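PDB 1WU2: molybdopterin biosynthesis moeA protein from Pyrococcus horikoshii, which probably takes part in molybdenum cofactor biosynthesis, helping to insert molybdenum into molybdopterin as related MoeA proteins do. Local coordinates for residues 217-222 and 305-310; 345-350 and 366-371. One frame throughout, in Å; residues are numbered along the deposited sequence.

Contact 1. Residues 217-222 and 305-310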
ATOM      1  N   GLN A 217     -14.512   4.374   7.448  1.00 25.83           N
ATOM      2  CA  GLN A 217     -14.916   4.163   6.056  1.00 25.93           C
ATOM      3  C   GLN A 217     -13.678   3.943   5.188  1.00 25.58           C
ATOM      4  O   GLN A 217     -13.600   2.971   4.451  1.00 25.71           O
ATOM      5  CB  GLN A 217     -15.723   5.352   5.525  1.00 26.02           C
ATOM      6  CG  GLN A 217     -17.168   5.364   5.992  1.00 27.05           C
ATOM      7  CD  GLN A 217     -17.818   6.731   5.865  1.00 28.23           C
ATOM      8  OE1 GLN A 217     -18.138   7.173   4.760  1.00 29.81           O
ATOM      9  NE2 GLN A 217     -18.021   7.400   6.994  1.00 28.76           N
ATOM     10  N   GLY A 218     -12.710   4.843   5.302  1.00 25.26           N
ATOM     11  CA  GLY A 218     -11.460   4.726   4.577  1.00 25.06           C
ATOM     12  C   GLY A 218     -10.665   3.478   4.918  1.00 24.81           C
ATOM     13  O   GLY A 218     -10.074   2.867   4.037  1.00 24.54           O
ATOM     14  N   LEU A 219     -10.656   3.105   6.196  1.00 24.73           N
ATOM     15  CA  LEU A 219      -9.859   1.976   6.671  1.00 24.63           C
ATOM     16  C   LEU A 219     -10.441   0.656   6.180  1.00 24.74           C
ATOM     17  O   LEU A 219      -9.700  -0.268   5.832  1.00 24.29           O
ATOM     18  CB  LEU A 219      -9.779   1.977   8.203  1.00 24.62           C
ATOM     19  CG  LEU A 219      -8.823   2.984   8.857  1.00 24.46           C
ATOM     20  CD1 LEU A 219      -9.125   3.115  10.348  1.00 24.04           C
ATOM     21  CD2 LEU A 219      -7.375   2.579   8.641  1.00 24.45           C
ATOM     22  N   VAL A 220     -11.772   0.581   6.149  1.00 24.84           N
ATOM     23  CA  VAL A 220     -12.476  -0.596   5.651  1.00 24.91           C
ATOM     24  C   VAL A 220     -12.264  -0.734   4.145  1.00 25.09           C
ATOM     25  O   VAL A 220     -12.068  -1.837   3.649  1.00 24.92           O
ATOM     26  CB  VAL A 220     -13.986  -0.539   5.991  1.00 24.94           C
ATOM     27  CG1 VAL A 220     -14.776  -1.589   5.206  1.00 25.14           C
ATOM     28  CG2 VAL A 220     -14.202  -0.744   7.483  1.00 25.03           C
ATOM     29  N   GLU A 221     -12.297   0.389   3.429  1.00 25.58           N
ATOM     30  CA  GLU A 221     -12.079   0.402   1.977  1.00 26.06           C
ATOM     31  C   GLU A 221     -10.624   0.071   1.640  1.00 25.79           C
ATOM     32  O   GLU A 221     -10.343  -0.538   0.609  1.00 25.89           O
ATOM     33  CB  GLU A 221     -12.470   1.761   1.370  1.00 26.27           C
ATOM     34  CG  GLU A 221     -13.971   2.038   1.395  1.00 27.83           C
ATOM     35  CD  GLU A 221     -14.342   3.485   1.081  1.00 29.94           C
ATOM     36  OE1 GLU A 221     -13.534   4.403   1.350  1.00 31.13           O
ATOM     37  OE2 GLU A 221     -15.462   3.711   0.565  1.00 31.97           O
ATOM     38  N   LYS A 222      -9.705   0.459   2.518  1.00 25.62           N
ATOM     39  CA  LYS A 222      -8.291   0.138   2.347  1.00 25.61           C
ATOM     40  C   LYS A 222      -8.071  -1.367   2.481  1.00 25.61           C
ATOM     41  O   LYS A 222      -7.224  -1.936   1.796  1.00 25.64           O
ATOM     42  CB  LYS A 222      -7.443   0.891   3.378  1.00 25.66           C
ATOM     43  CG  LYS A 222      -5.936   0.641   3.269  1.00 25.70           C
ATOM     44  CD  LYS A 222      -5.179   1.311   4.401  1.00 25.92           C
ATOM     45  CE  LYS A 222      -3.685   1.051   4.288  1.00 26.44           C
ATOM     46  NZ  LYS A 222      -2.904   1.808   5.304  1.00 26.60           N
ATOM     47  N   ALA A 305      -5.967   1.672  16.701  1.00 24.73           N
ATOM     48  CA  ALA A 305      -5.264   0.522  17.263  1.00 24.51           C
ATOM     49  C   ALA A 305      -6.161  -0.716  17.287  1.00 24.30           C
ATOM     50  O   ALA A 305      -5.708  -1.828  17.020  1.00 23.92           O
ATOM     51  CB  ALA A 305      -4.774   0.842  18.658  1.00 24.59           C
ATOM     52  N   GLN A 306      -7.437  -0.514  17.598  1.00 24.12           N
ATOM     53  CA  GLN A 306      -8.403  -1.607  17.606  1.00 24.11           C
ATOM     54  C   GLN A 306      -8.664  -2.137  16.198  1.00 23.91           C
ATOM     55  O   GLN A 306      -8.906  -3.326  16.019  1.00 23.59           O
ATOM     56  CB  GLN A 306      -9.712  -1.157  18.246  1.00 24.20           C
ATOM     57  CG  GLN A 306      -9.644  -1.093  19.766  1.00 24.73           C
ATOM     58  CD  GLN A 306     -10.850  -0.416  20.383  1.00 25.18           C
ATOM     59  OE1 GLN A 306     -11.689   0.151  19.674  1.00 24.84           O
ATOM     60  NE2 GLN A 306     -10.944  -0.472  21.708  1.00 25.08           N
ATOM     61  N   PHE A 307      -8.606  -1.258  15.202  1.00 23.90           N
ATOM     62  CA  PHE A 307      -8.850  -1.666  13.826  1.00 23.99           C
ATOM     63  C   PHE A 307      -7.678  -2.494  13.310  1.00 23.92           C
ATOM     64  O   PHE A 307      -7.873  -3.559  12.737  1.00 23.85           O
ATOM     65  CB  PHE A 307      -9.086  -0.460  12.912  1.00 24.25           C
ATOM     66  CG  PHE A 307      -9.324  -0.842  11.478  1.00 24.70           C
ATOM     67  CD1 PHE A 307     -10.607  -1.074  11.012  1.00 24.97           C
ATOM     68  CD2 PHE A 307      -8.258  -1.013  10.611  1.00 25.35           C
ATOM     69  CE1 PHE A 307     -10.821  -1.452   9.701  1.00 25.27           C
ATOM     70  CE2 PHE A 307      -8.466  -1.390   9.298  1.00 25.34           C
ATOM     71  CZ  PHE A 307      -9.746  -1.611   8.841  1.00 25.43           C
ATOM     72  N   ASN A 308      -6.463  -2.004  13.528  1.00 23.77           N
ATOM     73  CA  ASN A 308      -5.259  -2.693  13.070  1.00 23.67           C
ATOM     74  C   ASN A 308      -5.013  -4.027  13.774  1.00 23.50           C
ATOM     75  O   ASN A 308      -4.521  -4.975  13.159  1.00 23.59           O
ATOM     76  CB  ASN A 308      -4.039  -1.781  13.224  1.00 23.69           C
ATOM     77  CG  ASN A 308      -3.923  -0.779  12.098  1.00 23.75           C
ATOM     78  OD1 ASN A 308      -3.465  -1.115  11.007  1.00 24.49           O
ATOM     79  ND2 ASN A 308      -4.346   0.457  12.350  1.00 24.24           N
ATOM     80  N   LEU A 309      -5.379  -4.107  15.051  1.00 23.27           N
ATOM     81  CA  LEU A 309      -5.112  -5.298  15.860  1.00 23.28           C
ATOM     82  C   LEU A 309      -6.205  -6.361  15.747  1.00 23.15           C
ATOM     83  O   LEU A 309      -5.957  -7.526  16.046  1.00 22.89           O
ATOM     84  CB  LEU A 309      -4.906  -4.921  17.337  1.00 23.25           C
ATOM     85  CG  LEU A 309      -3.628  -4.137  17.650  1.00 23.65           C
ATOM     86  CD1 LEU A 309      -3.663  -3.596  19.062  1.00 24.12           C
ATOM     87  CD2 LEU A 309      -2.392  -5.000  17.457  1.00 24.26           C
ATOM     88  N   PHE A 310      -7.402  -5.972  15.306  1.00 23.16           N
ATOM     89  CA  PHE A 310      -8.532  -6.901  15.242  1.00 23.22           C
ATOM     90  C   PHE A 310      -9.210  -6.891  13.879  1.00 23.32           C
ATOM     91  O   PHE A 310      -9.168  -7.882  13.152  1.00 23.54           O
ATOM     92  CB  PHE A 310      -9.560  -6.569  16.330  1.00 23.21           C
ATOM     93  CG  PHE A 310      -9.108  -6.918  17.717  1.00 22.78           C
ATOM     94  CD1 PHE A 310      -8.851  -5.929  18.648  1.00 22.47           C
ATOM     95  CD2 PHE A 310      -8.945  -8.243  18.093  1.00 23.18           C
ATOM     96  CE1 PHE A 310      -8.436  -6.256  19.928  1.00 22.69           C
ATOM     97  CE2 PHE A 310      -8.530  -8.573  19.379  1.00 22.55           C
ATOM     98  CZ  PHE A 310      -8.277  -7.579  20.291  1.00 22.03           C
TER
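The phenyl ring of F307 carries this contact, with L219 lying over one of its faces and V220 CG2 beside its CE1 atom. The pair joins two helices, 212-222 and 300-319, inside the probable molybdopterin-binding domain, an alpha/beta fold built on a mixed sheet. The interaction is a CH-pi contact: L219 CB stands 3.8 Å from the ring centroid, only 16° off the ring normal, and somewhat toward the rim. The methyls of L219 continue over the same face, L219 CD1 coming within 4.1 Å of F307 CG and CD2 lying by the CD2-CE2 side, as the two side chains slide past each other in opposite directions. F307 CG is anti to the backbone N (chi1 179°), which carries the ring across to helix 212-222, where the CA atoms of L219 and F307 are still 8.1 Å apart. A long flat residue suits this spacing, and a branched leucine offers it a broad apolar surface. The side chains of V220 and F307 cross at about a right angle, with V220 CG2 4.1 Å from F307 CE1. V220 also touches P227 on strand 226-233, while L219 packs on P163 of the second subunit. No hydrogen bond links the two segments. At the far end of the ring, F307 CZ reaches the helix backbone itself, 3.3 Å from L219 O.

Contact 2. Residues 345-350 and 366-371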
ATOM      1  N   PHE A 345       0.285  -0.958  21.758  1.00 28.46           N
ATOM      2  CA  PHE A 345       0.236  -0.494  20.378  1.00 28.04           C
ATOM      3  C   PHE A 345       0.958   0.849  20.356  1.00 27.90           C
ATOM      4  O   PHE A 345       0.450   1.845  20.873  1.00 28.20           O
ATOM      5  CB  PHE A 345      -1.218  -0.353  19.921  1.00 27.96           C
ATOM      6  CG  PHE A 345      -1.380   0.012  18.468  1.00 27.41           C
ATOM      7  CD1 PHE A 345      -1.502   1.341  18.082  1.00 26.93           C
ATOM      8  CD2 PHE A 345      -1.445  -0.976  17.492  1.00 26.94           C
ATOM      9  CE1 PHE A 345      -1.673   1.684  16.742  1.00 26.90           C
ATOM     10  CE2 PHE A 345      -1.614  -0.643  16.153  1.00 26.61           C
ATOM     11  CZ  PHE A 345      -1.722   0.692  15.776  1.00 26.74           C
ATOM     12  N   ILE A 346       2.149   0.865  19.770  1.00 27.56           N
ATOM     13  CA  ILE A 346       3.023   2.032  19.794  1.00 27.24           C
ATOM     14  C   ILE A 346       3.149   2.609  18.401  1.00 27.12           C
ATOM     15  O   ILE A 346       3.550   1.912  17.476  1.00 26.93           O
ATOM     16  CB  ILE A 346       4.427   1.644  20.320  1.00 27.14           C
ATOM     17  CG1 ILE A 346       4.337   1.052  21.732  1.00 26.92           C
ATOM     18  CG2 ILE A 346       5.369   2.848  20.289  1.00 27.02           C
ATOM     19  CD1 ILE A 346       3.688   1.967  22.761  1.00 26.76           C
ATOM     20  N   LYS A 347       2.824   3.888  18.260  1.00 27.06           N
ATOM     21  CA  LYS A 347       2.897   4.566  16.971  1.00 27.14           C
ATOM     22  C   LYS A 347       4.343   4.953  16.669  1.00 27.04           C
ATOM     23  O   LYS A 347       5.038   5.499  17.520  1.00 26.89           O
ATOM     24  CB  LYS A 347       1.987   5.796  16.963  1.00 27.14           C
ATOM     25  CG  LYS A 347       0.502   5.454  17.114  1.00 27.62           C
ATOM     26  CD  LYS A 347      -0.316   6.632  17.642  1.00 28.47           C
ATOM     27  CE  LYS A 347      -0.192   6.787  19.159  1.00 28.90           C
ATOM     28  NZ  LYS A 347      -0.776   5.635  19.918  1.00 29.70           N
ATOM     29  N   ILE A 348       4.776   4.654  15.446  1.00 27.19           N
ATOM     30  CA  ILE A 348       6.155   4.835  15.002  1.00 27.18           C
ATOM     31  C   ILE A 348       6.191   5.654  13.717  1.00 27.42           C
ATOM     32  O   ILE A 348       5.373   5.438  12.838  1.00 27.11           O
ATOM     33  CB  ILE A 348       6.773   3.446  14.707  1.00 27.11           C
ATOM     34  CG1 ILE A 348       6.815   2.572  15.969  1.00 26.75           C
ATOM     35  CG2 ILE A 348       8.160   3.584  14.063  1.00 26.90           C
ATOM     36  CD1 ILE A 348       7.691   3.099  17.080  1.00 26.62           C
ATOM     37  N   TYR A 349       7.136   6.584  13.599  1.00 27.94           N
ATOM     38  CA  TYR A 349       7.488   7.132  12.291  1.00 28.46           C
ATOM     39  C   TYR A 349       8.786   6.493  11.829  1.00 28.73           C
ATOM     40  O   TYR A 349       9.848   6.744  12.398  1.00 28.73           O
ATOM     41  CB  TYR A 349       7.623   8.656  12.281  1.00 28.57           C
ATOM     42  CG  TYR A 349       7.718   9.200  10.867  1.00 29.20           C
ATOM     43  CD1 TYR A 349       8.949   9.526  10.299  1.00 29.82           C
ATOM     44  CD2 TYR A 349       6.578   9.350  10.088  1.00 29.76           C
ATOM     45  CE1 TYR A 349       9.033  10.005   8.995  1.00 30.42           C
ATOM     46  CE2 TYR A 349       6.650   9.826   8.788  1.00 30.34           C
ATOM     47  CZ  TYR A 349       7.876  10.153   8.245  1.00 30.82           C
ATOM     48  OH  TYR A 349       7.932  10.626   6.953  1.00 31.56           O
ATOM     49  N   TYR A 350       8.680   5.664  10.797  1.00 29.16           N
ATOM     50  CA  TYR A 350       9.817   4.967  10.223  1.00 29.58           C
ATOM     51  C   TYR A 350      10.389   5.744   9.038  1.00 30.20           C
ATOM     52  O   TYR A 350       9.672   6.032   8.076  1.00 30.05           O
ATOM     53  CB  TYR A 350       9.397   3.569   9.758  1.00 29.46           C
ATOM     54  CG  TYR A 350      10.480   2.860   8.988  1.00 29.27           C
ATOM     55  CD1 TYR A 350      11.523   2.217   9.648  1.00 29.22           C
ATOM     56  CD2 TYR A 350      10.482   2.859   7.598  1.00 29.27           C
ATOM     57  CE1 TYR A 350      12.531   1.579   8.943  1.00 29.48           C
ATOM     58  CE2 TYR A 350      11.483   2.228   6.884  1.00 29.45           C
ATOM     59  CZ  TYR A 350      12.504   1.588   7.562  1.00 29.77           C
ATOM     60  OH  TYR A 350      13.498   0.964   6.851  1.00 31.07           O
ATOM     61  N   LEU A 366      -6.019  13.011  17.643  1.00 37.29           N
ATOM     62  CA  LEU A 366      -5.767  12.497  16.303  1.00 36.45           C
ATOM     63  C   LEU A 366      -4.405  12.805  15.656  1.00 35.73           C
ATOM     64  O   LEU A 366      -3.991  12.092  14.744  1.00 35.60           O
ATOM     65  CB  LEU A 366      -6.896  13.030  15.400  1.00 36.40           C
ATOM     66  CG  LEU A 366      -7.322  12.330  14.109  1.00 36.53           C
ATOM     67  CD1 LEU A 366      -6.741  13.079  12.937  1.00 37.01           C
ATOM     68  CD2 LEU A 366      -6.951  10.857  14.051  1.00 36.55           C
ATOM     69  N   SER A 367      -3.713  13.849  16.110  1.00 34.83           N
ATOM     70  CA  SER A 367      -2.481  14.298  15.444  1.00 34.22           C
ATOM     71  C   SER A 367      -1.316  13.302  15.511  1.00 33.59           C
ATOM     72  O   SER A 367      -0.442  13.328  14.648  1.00 33.48           O
ATOM     73  CB  SER A 367      -2.016  15.653  15.986  1.00 34.10           C
ATOM     74  OG  SER A 367      -1.717  15.578  17.368  1.00 34.37           O
ATOM     75  N   SER A 368      -1.294  12.447  16.532  1.00 32.85           N
ATOM     76  CA  SER A 368      -0.269  11.407  16.650  1.00 32.30           C
ATOM     77  C   SER A 368      -0.430  10.333  15.567  1.00 31.71           C
ATOM     78  O   SER A 368       0.558   9.768  15.093  1.00 31.73           O
ATOM     79  CB  SER A 368      -0.296  10.775  18.044  1.00 32.35           C
ATOM     80  OG  SER A 368      -1.520  10.103  18.284  1.00 32.86           O
ATOM     81  N   LEU A 369      -1.679  10.055  15.191  1.00 30.83           N
ATOM     82  CA  LEU A 369      -1.989   9.222  14.026  1.00 30.16           C
ATOM     83  C   LEU A 369      -1.459   9.822  12.716  1.00 29.59           C
ATOM     84  O   LEU A 369      -1.007   9.090  11.832  1.00 29.49           O
ATOM     85  CB  LEU A 369      -3.505   9.017  13.900  1.00 30.19           C
ATOM     86  CG  LEU A 369      -4.102   7.681  14.336  1.00 30.46           C
ATOM     87  CD1 LEU A 369      -3.526   7.197  15.657  1.00 30.33           C
ATOM     88  CD2 LEU A 369      -5.617   7.820  14.426  1.00 30.64           C
ATOM     89  N   LEU A 370      -1.540  11.145  12.589  1.00 28.79           N
ATOM     90  CA  LEU A 370      -1.058  11.842  11.397  1.00 28.48           C
ATOM     91  C   LEU A 370       0.469  11.802  11.282  1.00 28.09           C
ATOM     92  O   LEU A 370       1.012  11.654  10.185  1.00 27.92           O
ATOM     93  CB  LEU A 370      -1.537  13.302  11.389  1.00 28.46           C
ATOM     94  CG  LEU A 370      -2.827  13.612  10.625  1.00 28.53           C
ATOM     95  CD1 LEU A 370      -3.939  12.638  10.983  1.00 28.60           C
ATOM     96  CD2 LEU A 370      -3.260  15.045  10.898  1.00 28.63           C
ATOM     97  N   ALA A 371       1.153  11.926  12.416  1.00 27.70           N
ATOM     98  CA  ALA A 371       2.613  12.006  12.442  1.00 27.51           C
ATOM     99  C   ALA A 371       3.285  10.635  12.384  1.00 27.30           C
ATOM    100  O   ALA A 371       4.512  10.555  12.291  1.00 27.39           O
ATOM    101  CB  ALA A 371       3.075  12.764  13.691  1.00 27.50           C
TER
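K347 and Y349 turn from strand 343-351 toward the short helix 367-371, so a strand of the C-terminal domain IV carries a helix across one side of its sheet. This is alpha-on-beta packing: the strand and helix segments approach to 8.4 Å between axes, and their N-to-C directions differ by 41°. Along the strand, F345 serves a different neighbour, stacking its ring on Y375 of the adjacent strand 374-378. K347 meets the helix with the aliphatic part of its chain. A bend at chi3 (-80°) puts CE against the serine hydroxyl, K347 CE lying 3.7 Å from S368 OG, and a second bend at chi4 swings NZ away from that oxygen, back toward the strand. One methylene earlier, K347 CD passes 3.8 Å from L369 CD1. The flexible methylenes of lysine thus supply apolar contact in a buried place. The small serine allows close approach; its OG makes a weak hydrogen bond back to I365 O, and V301 of helix 300-319 touches both K347 and S368. I348 points away from the helix and its side chain touches A355 and V357 of strand 354-357, following the alternation of a strand, whereas Y349 returns to the helix side, at A371, and its side chain also packs on N323 of the second subunit. With Y349 CG anti to the backbone N (chi1 -169°), the CD2 side of the ring and the CB methylene are both brought up to A371, which meets the tyrosine through its backbone carbonyl: A371 O lies obliquely to the Y349 ring, 3.3 Å from Y349 CD2 and 3.6 Å from Y349 CB.

How the contacts relate
Helix 300-319 joins the two contacts. In contact 1 it sends F307 toward helix 212-222, whereas A305, N308 and L309 meet F345, on the strand of contact 2; A305 CB comes within 3.4 Å of F345 CD1. Both contacts are largely buried, but contact 1 lies nearer the centre of the chain and is wholly apolar on its side-chain surface, an aromatic ring against aliphatic groups. Contact 2, farther out in domain IV, ends at an exposed alanine and mixes lysine methylenes, a serine hydroxyl and a carbonyl. Neither has a hydrogen bond between its segments, and both border the second subunit.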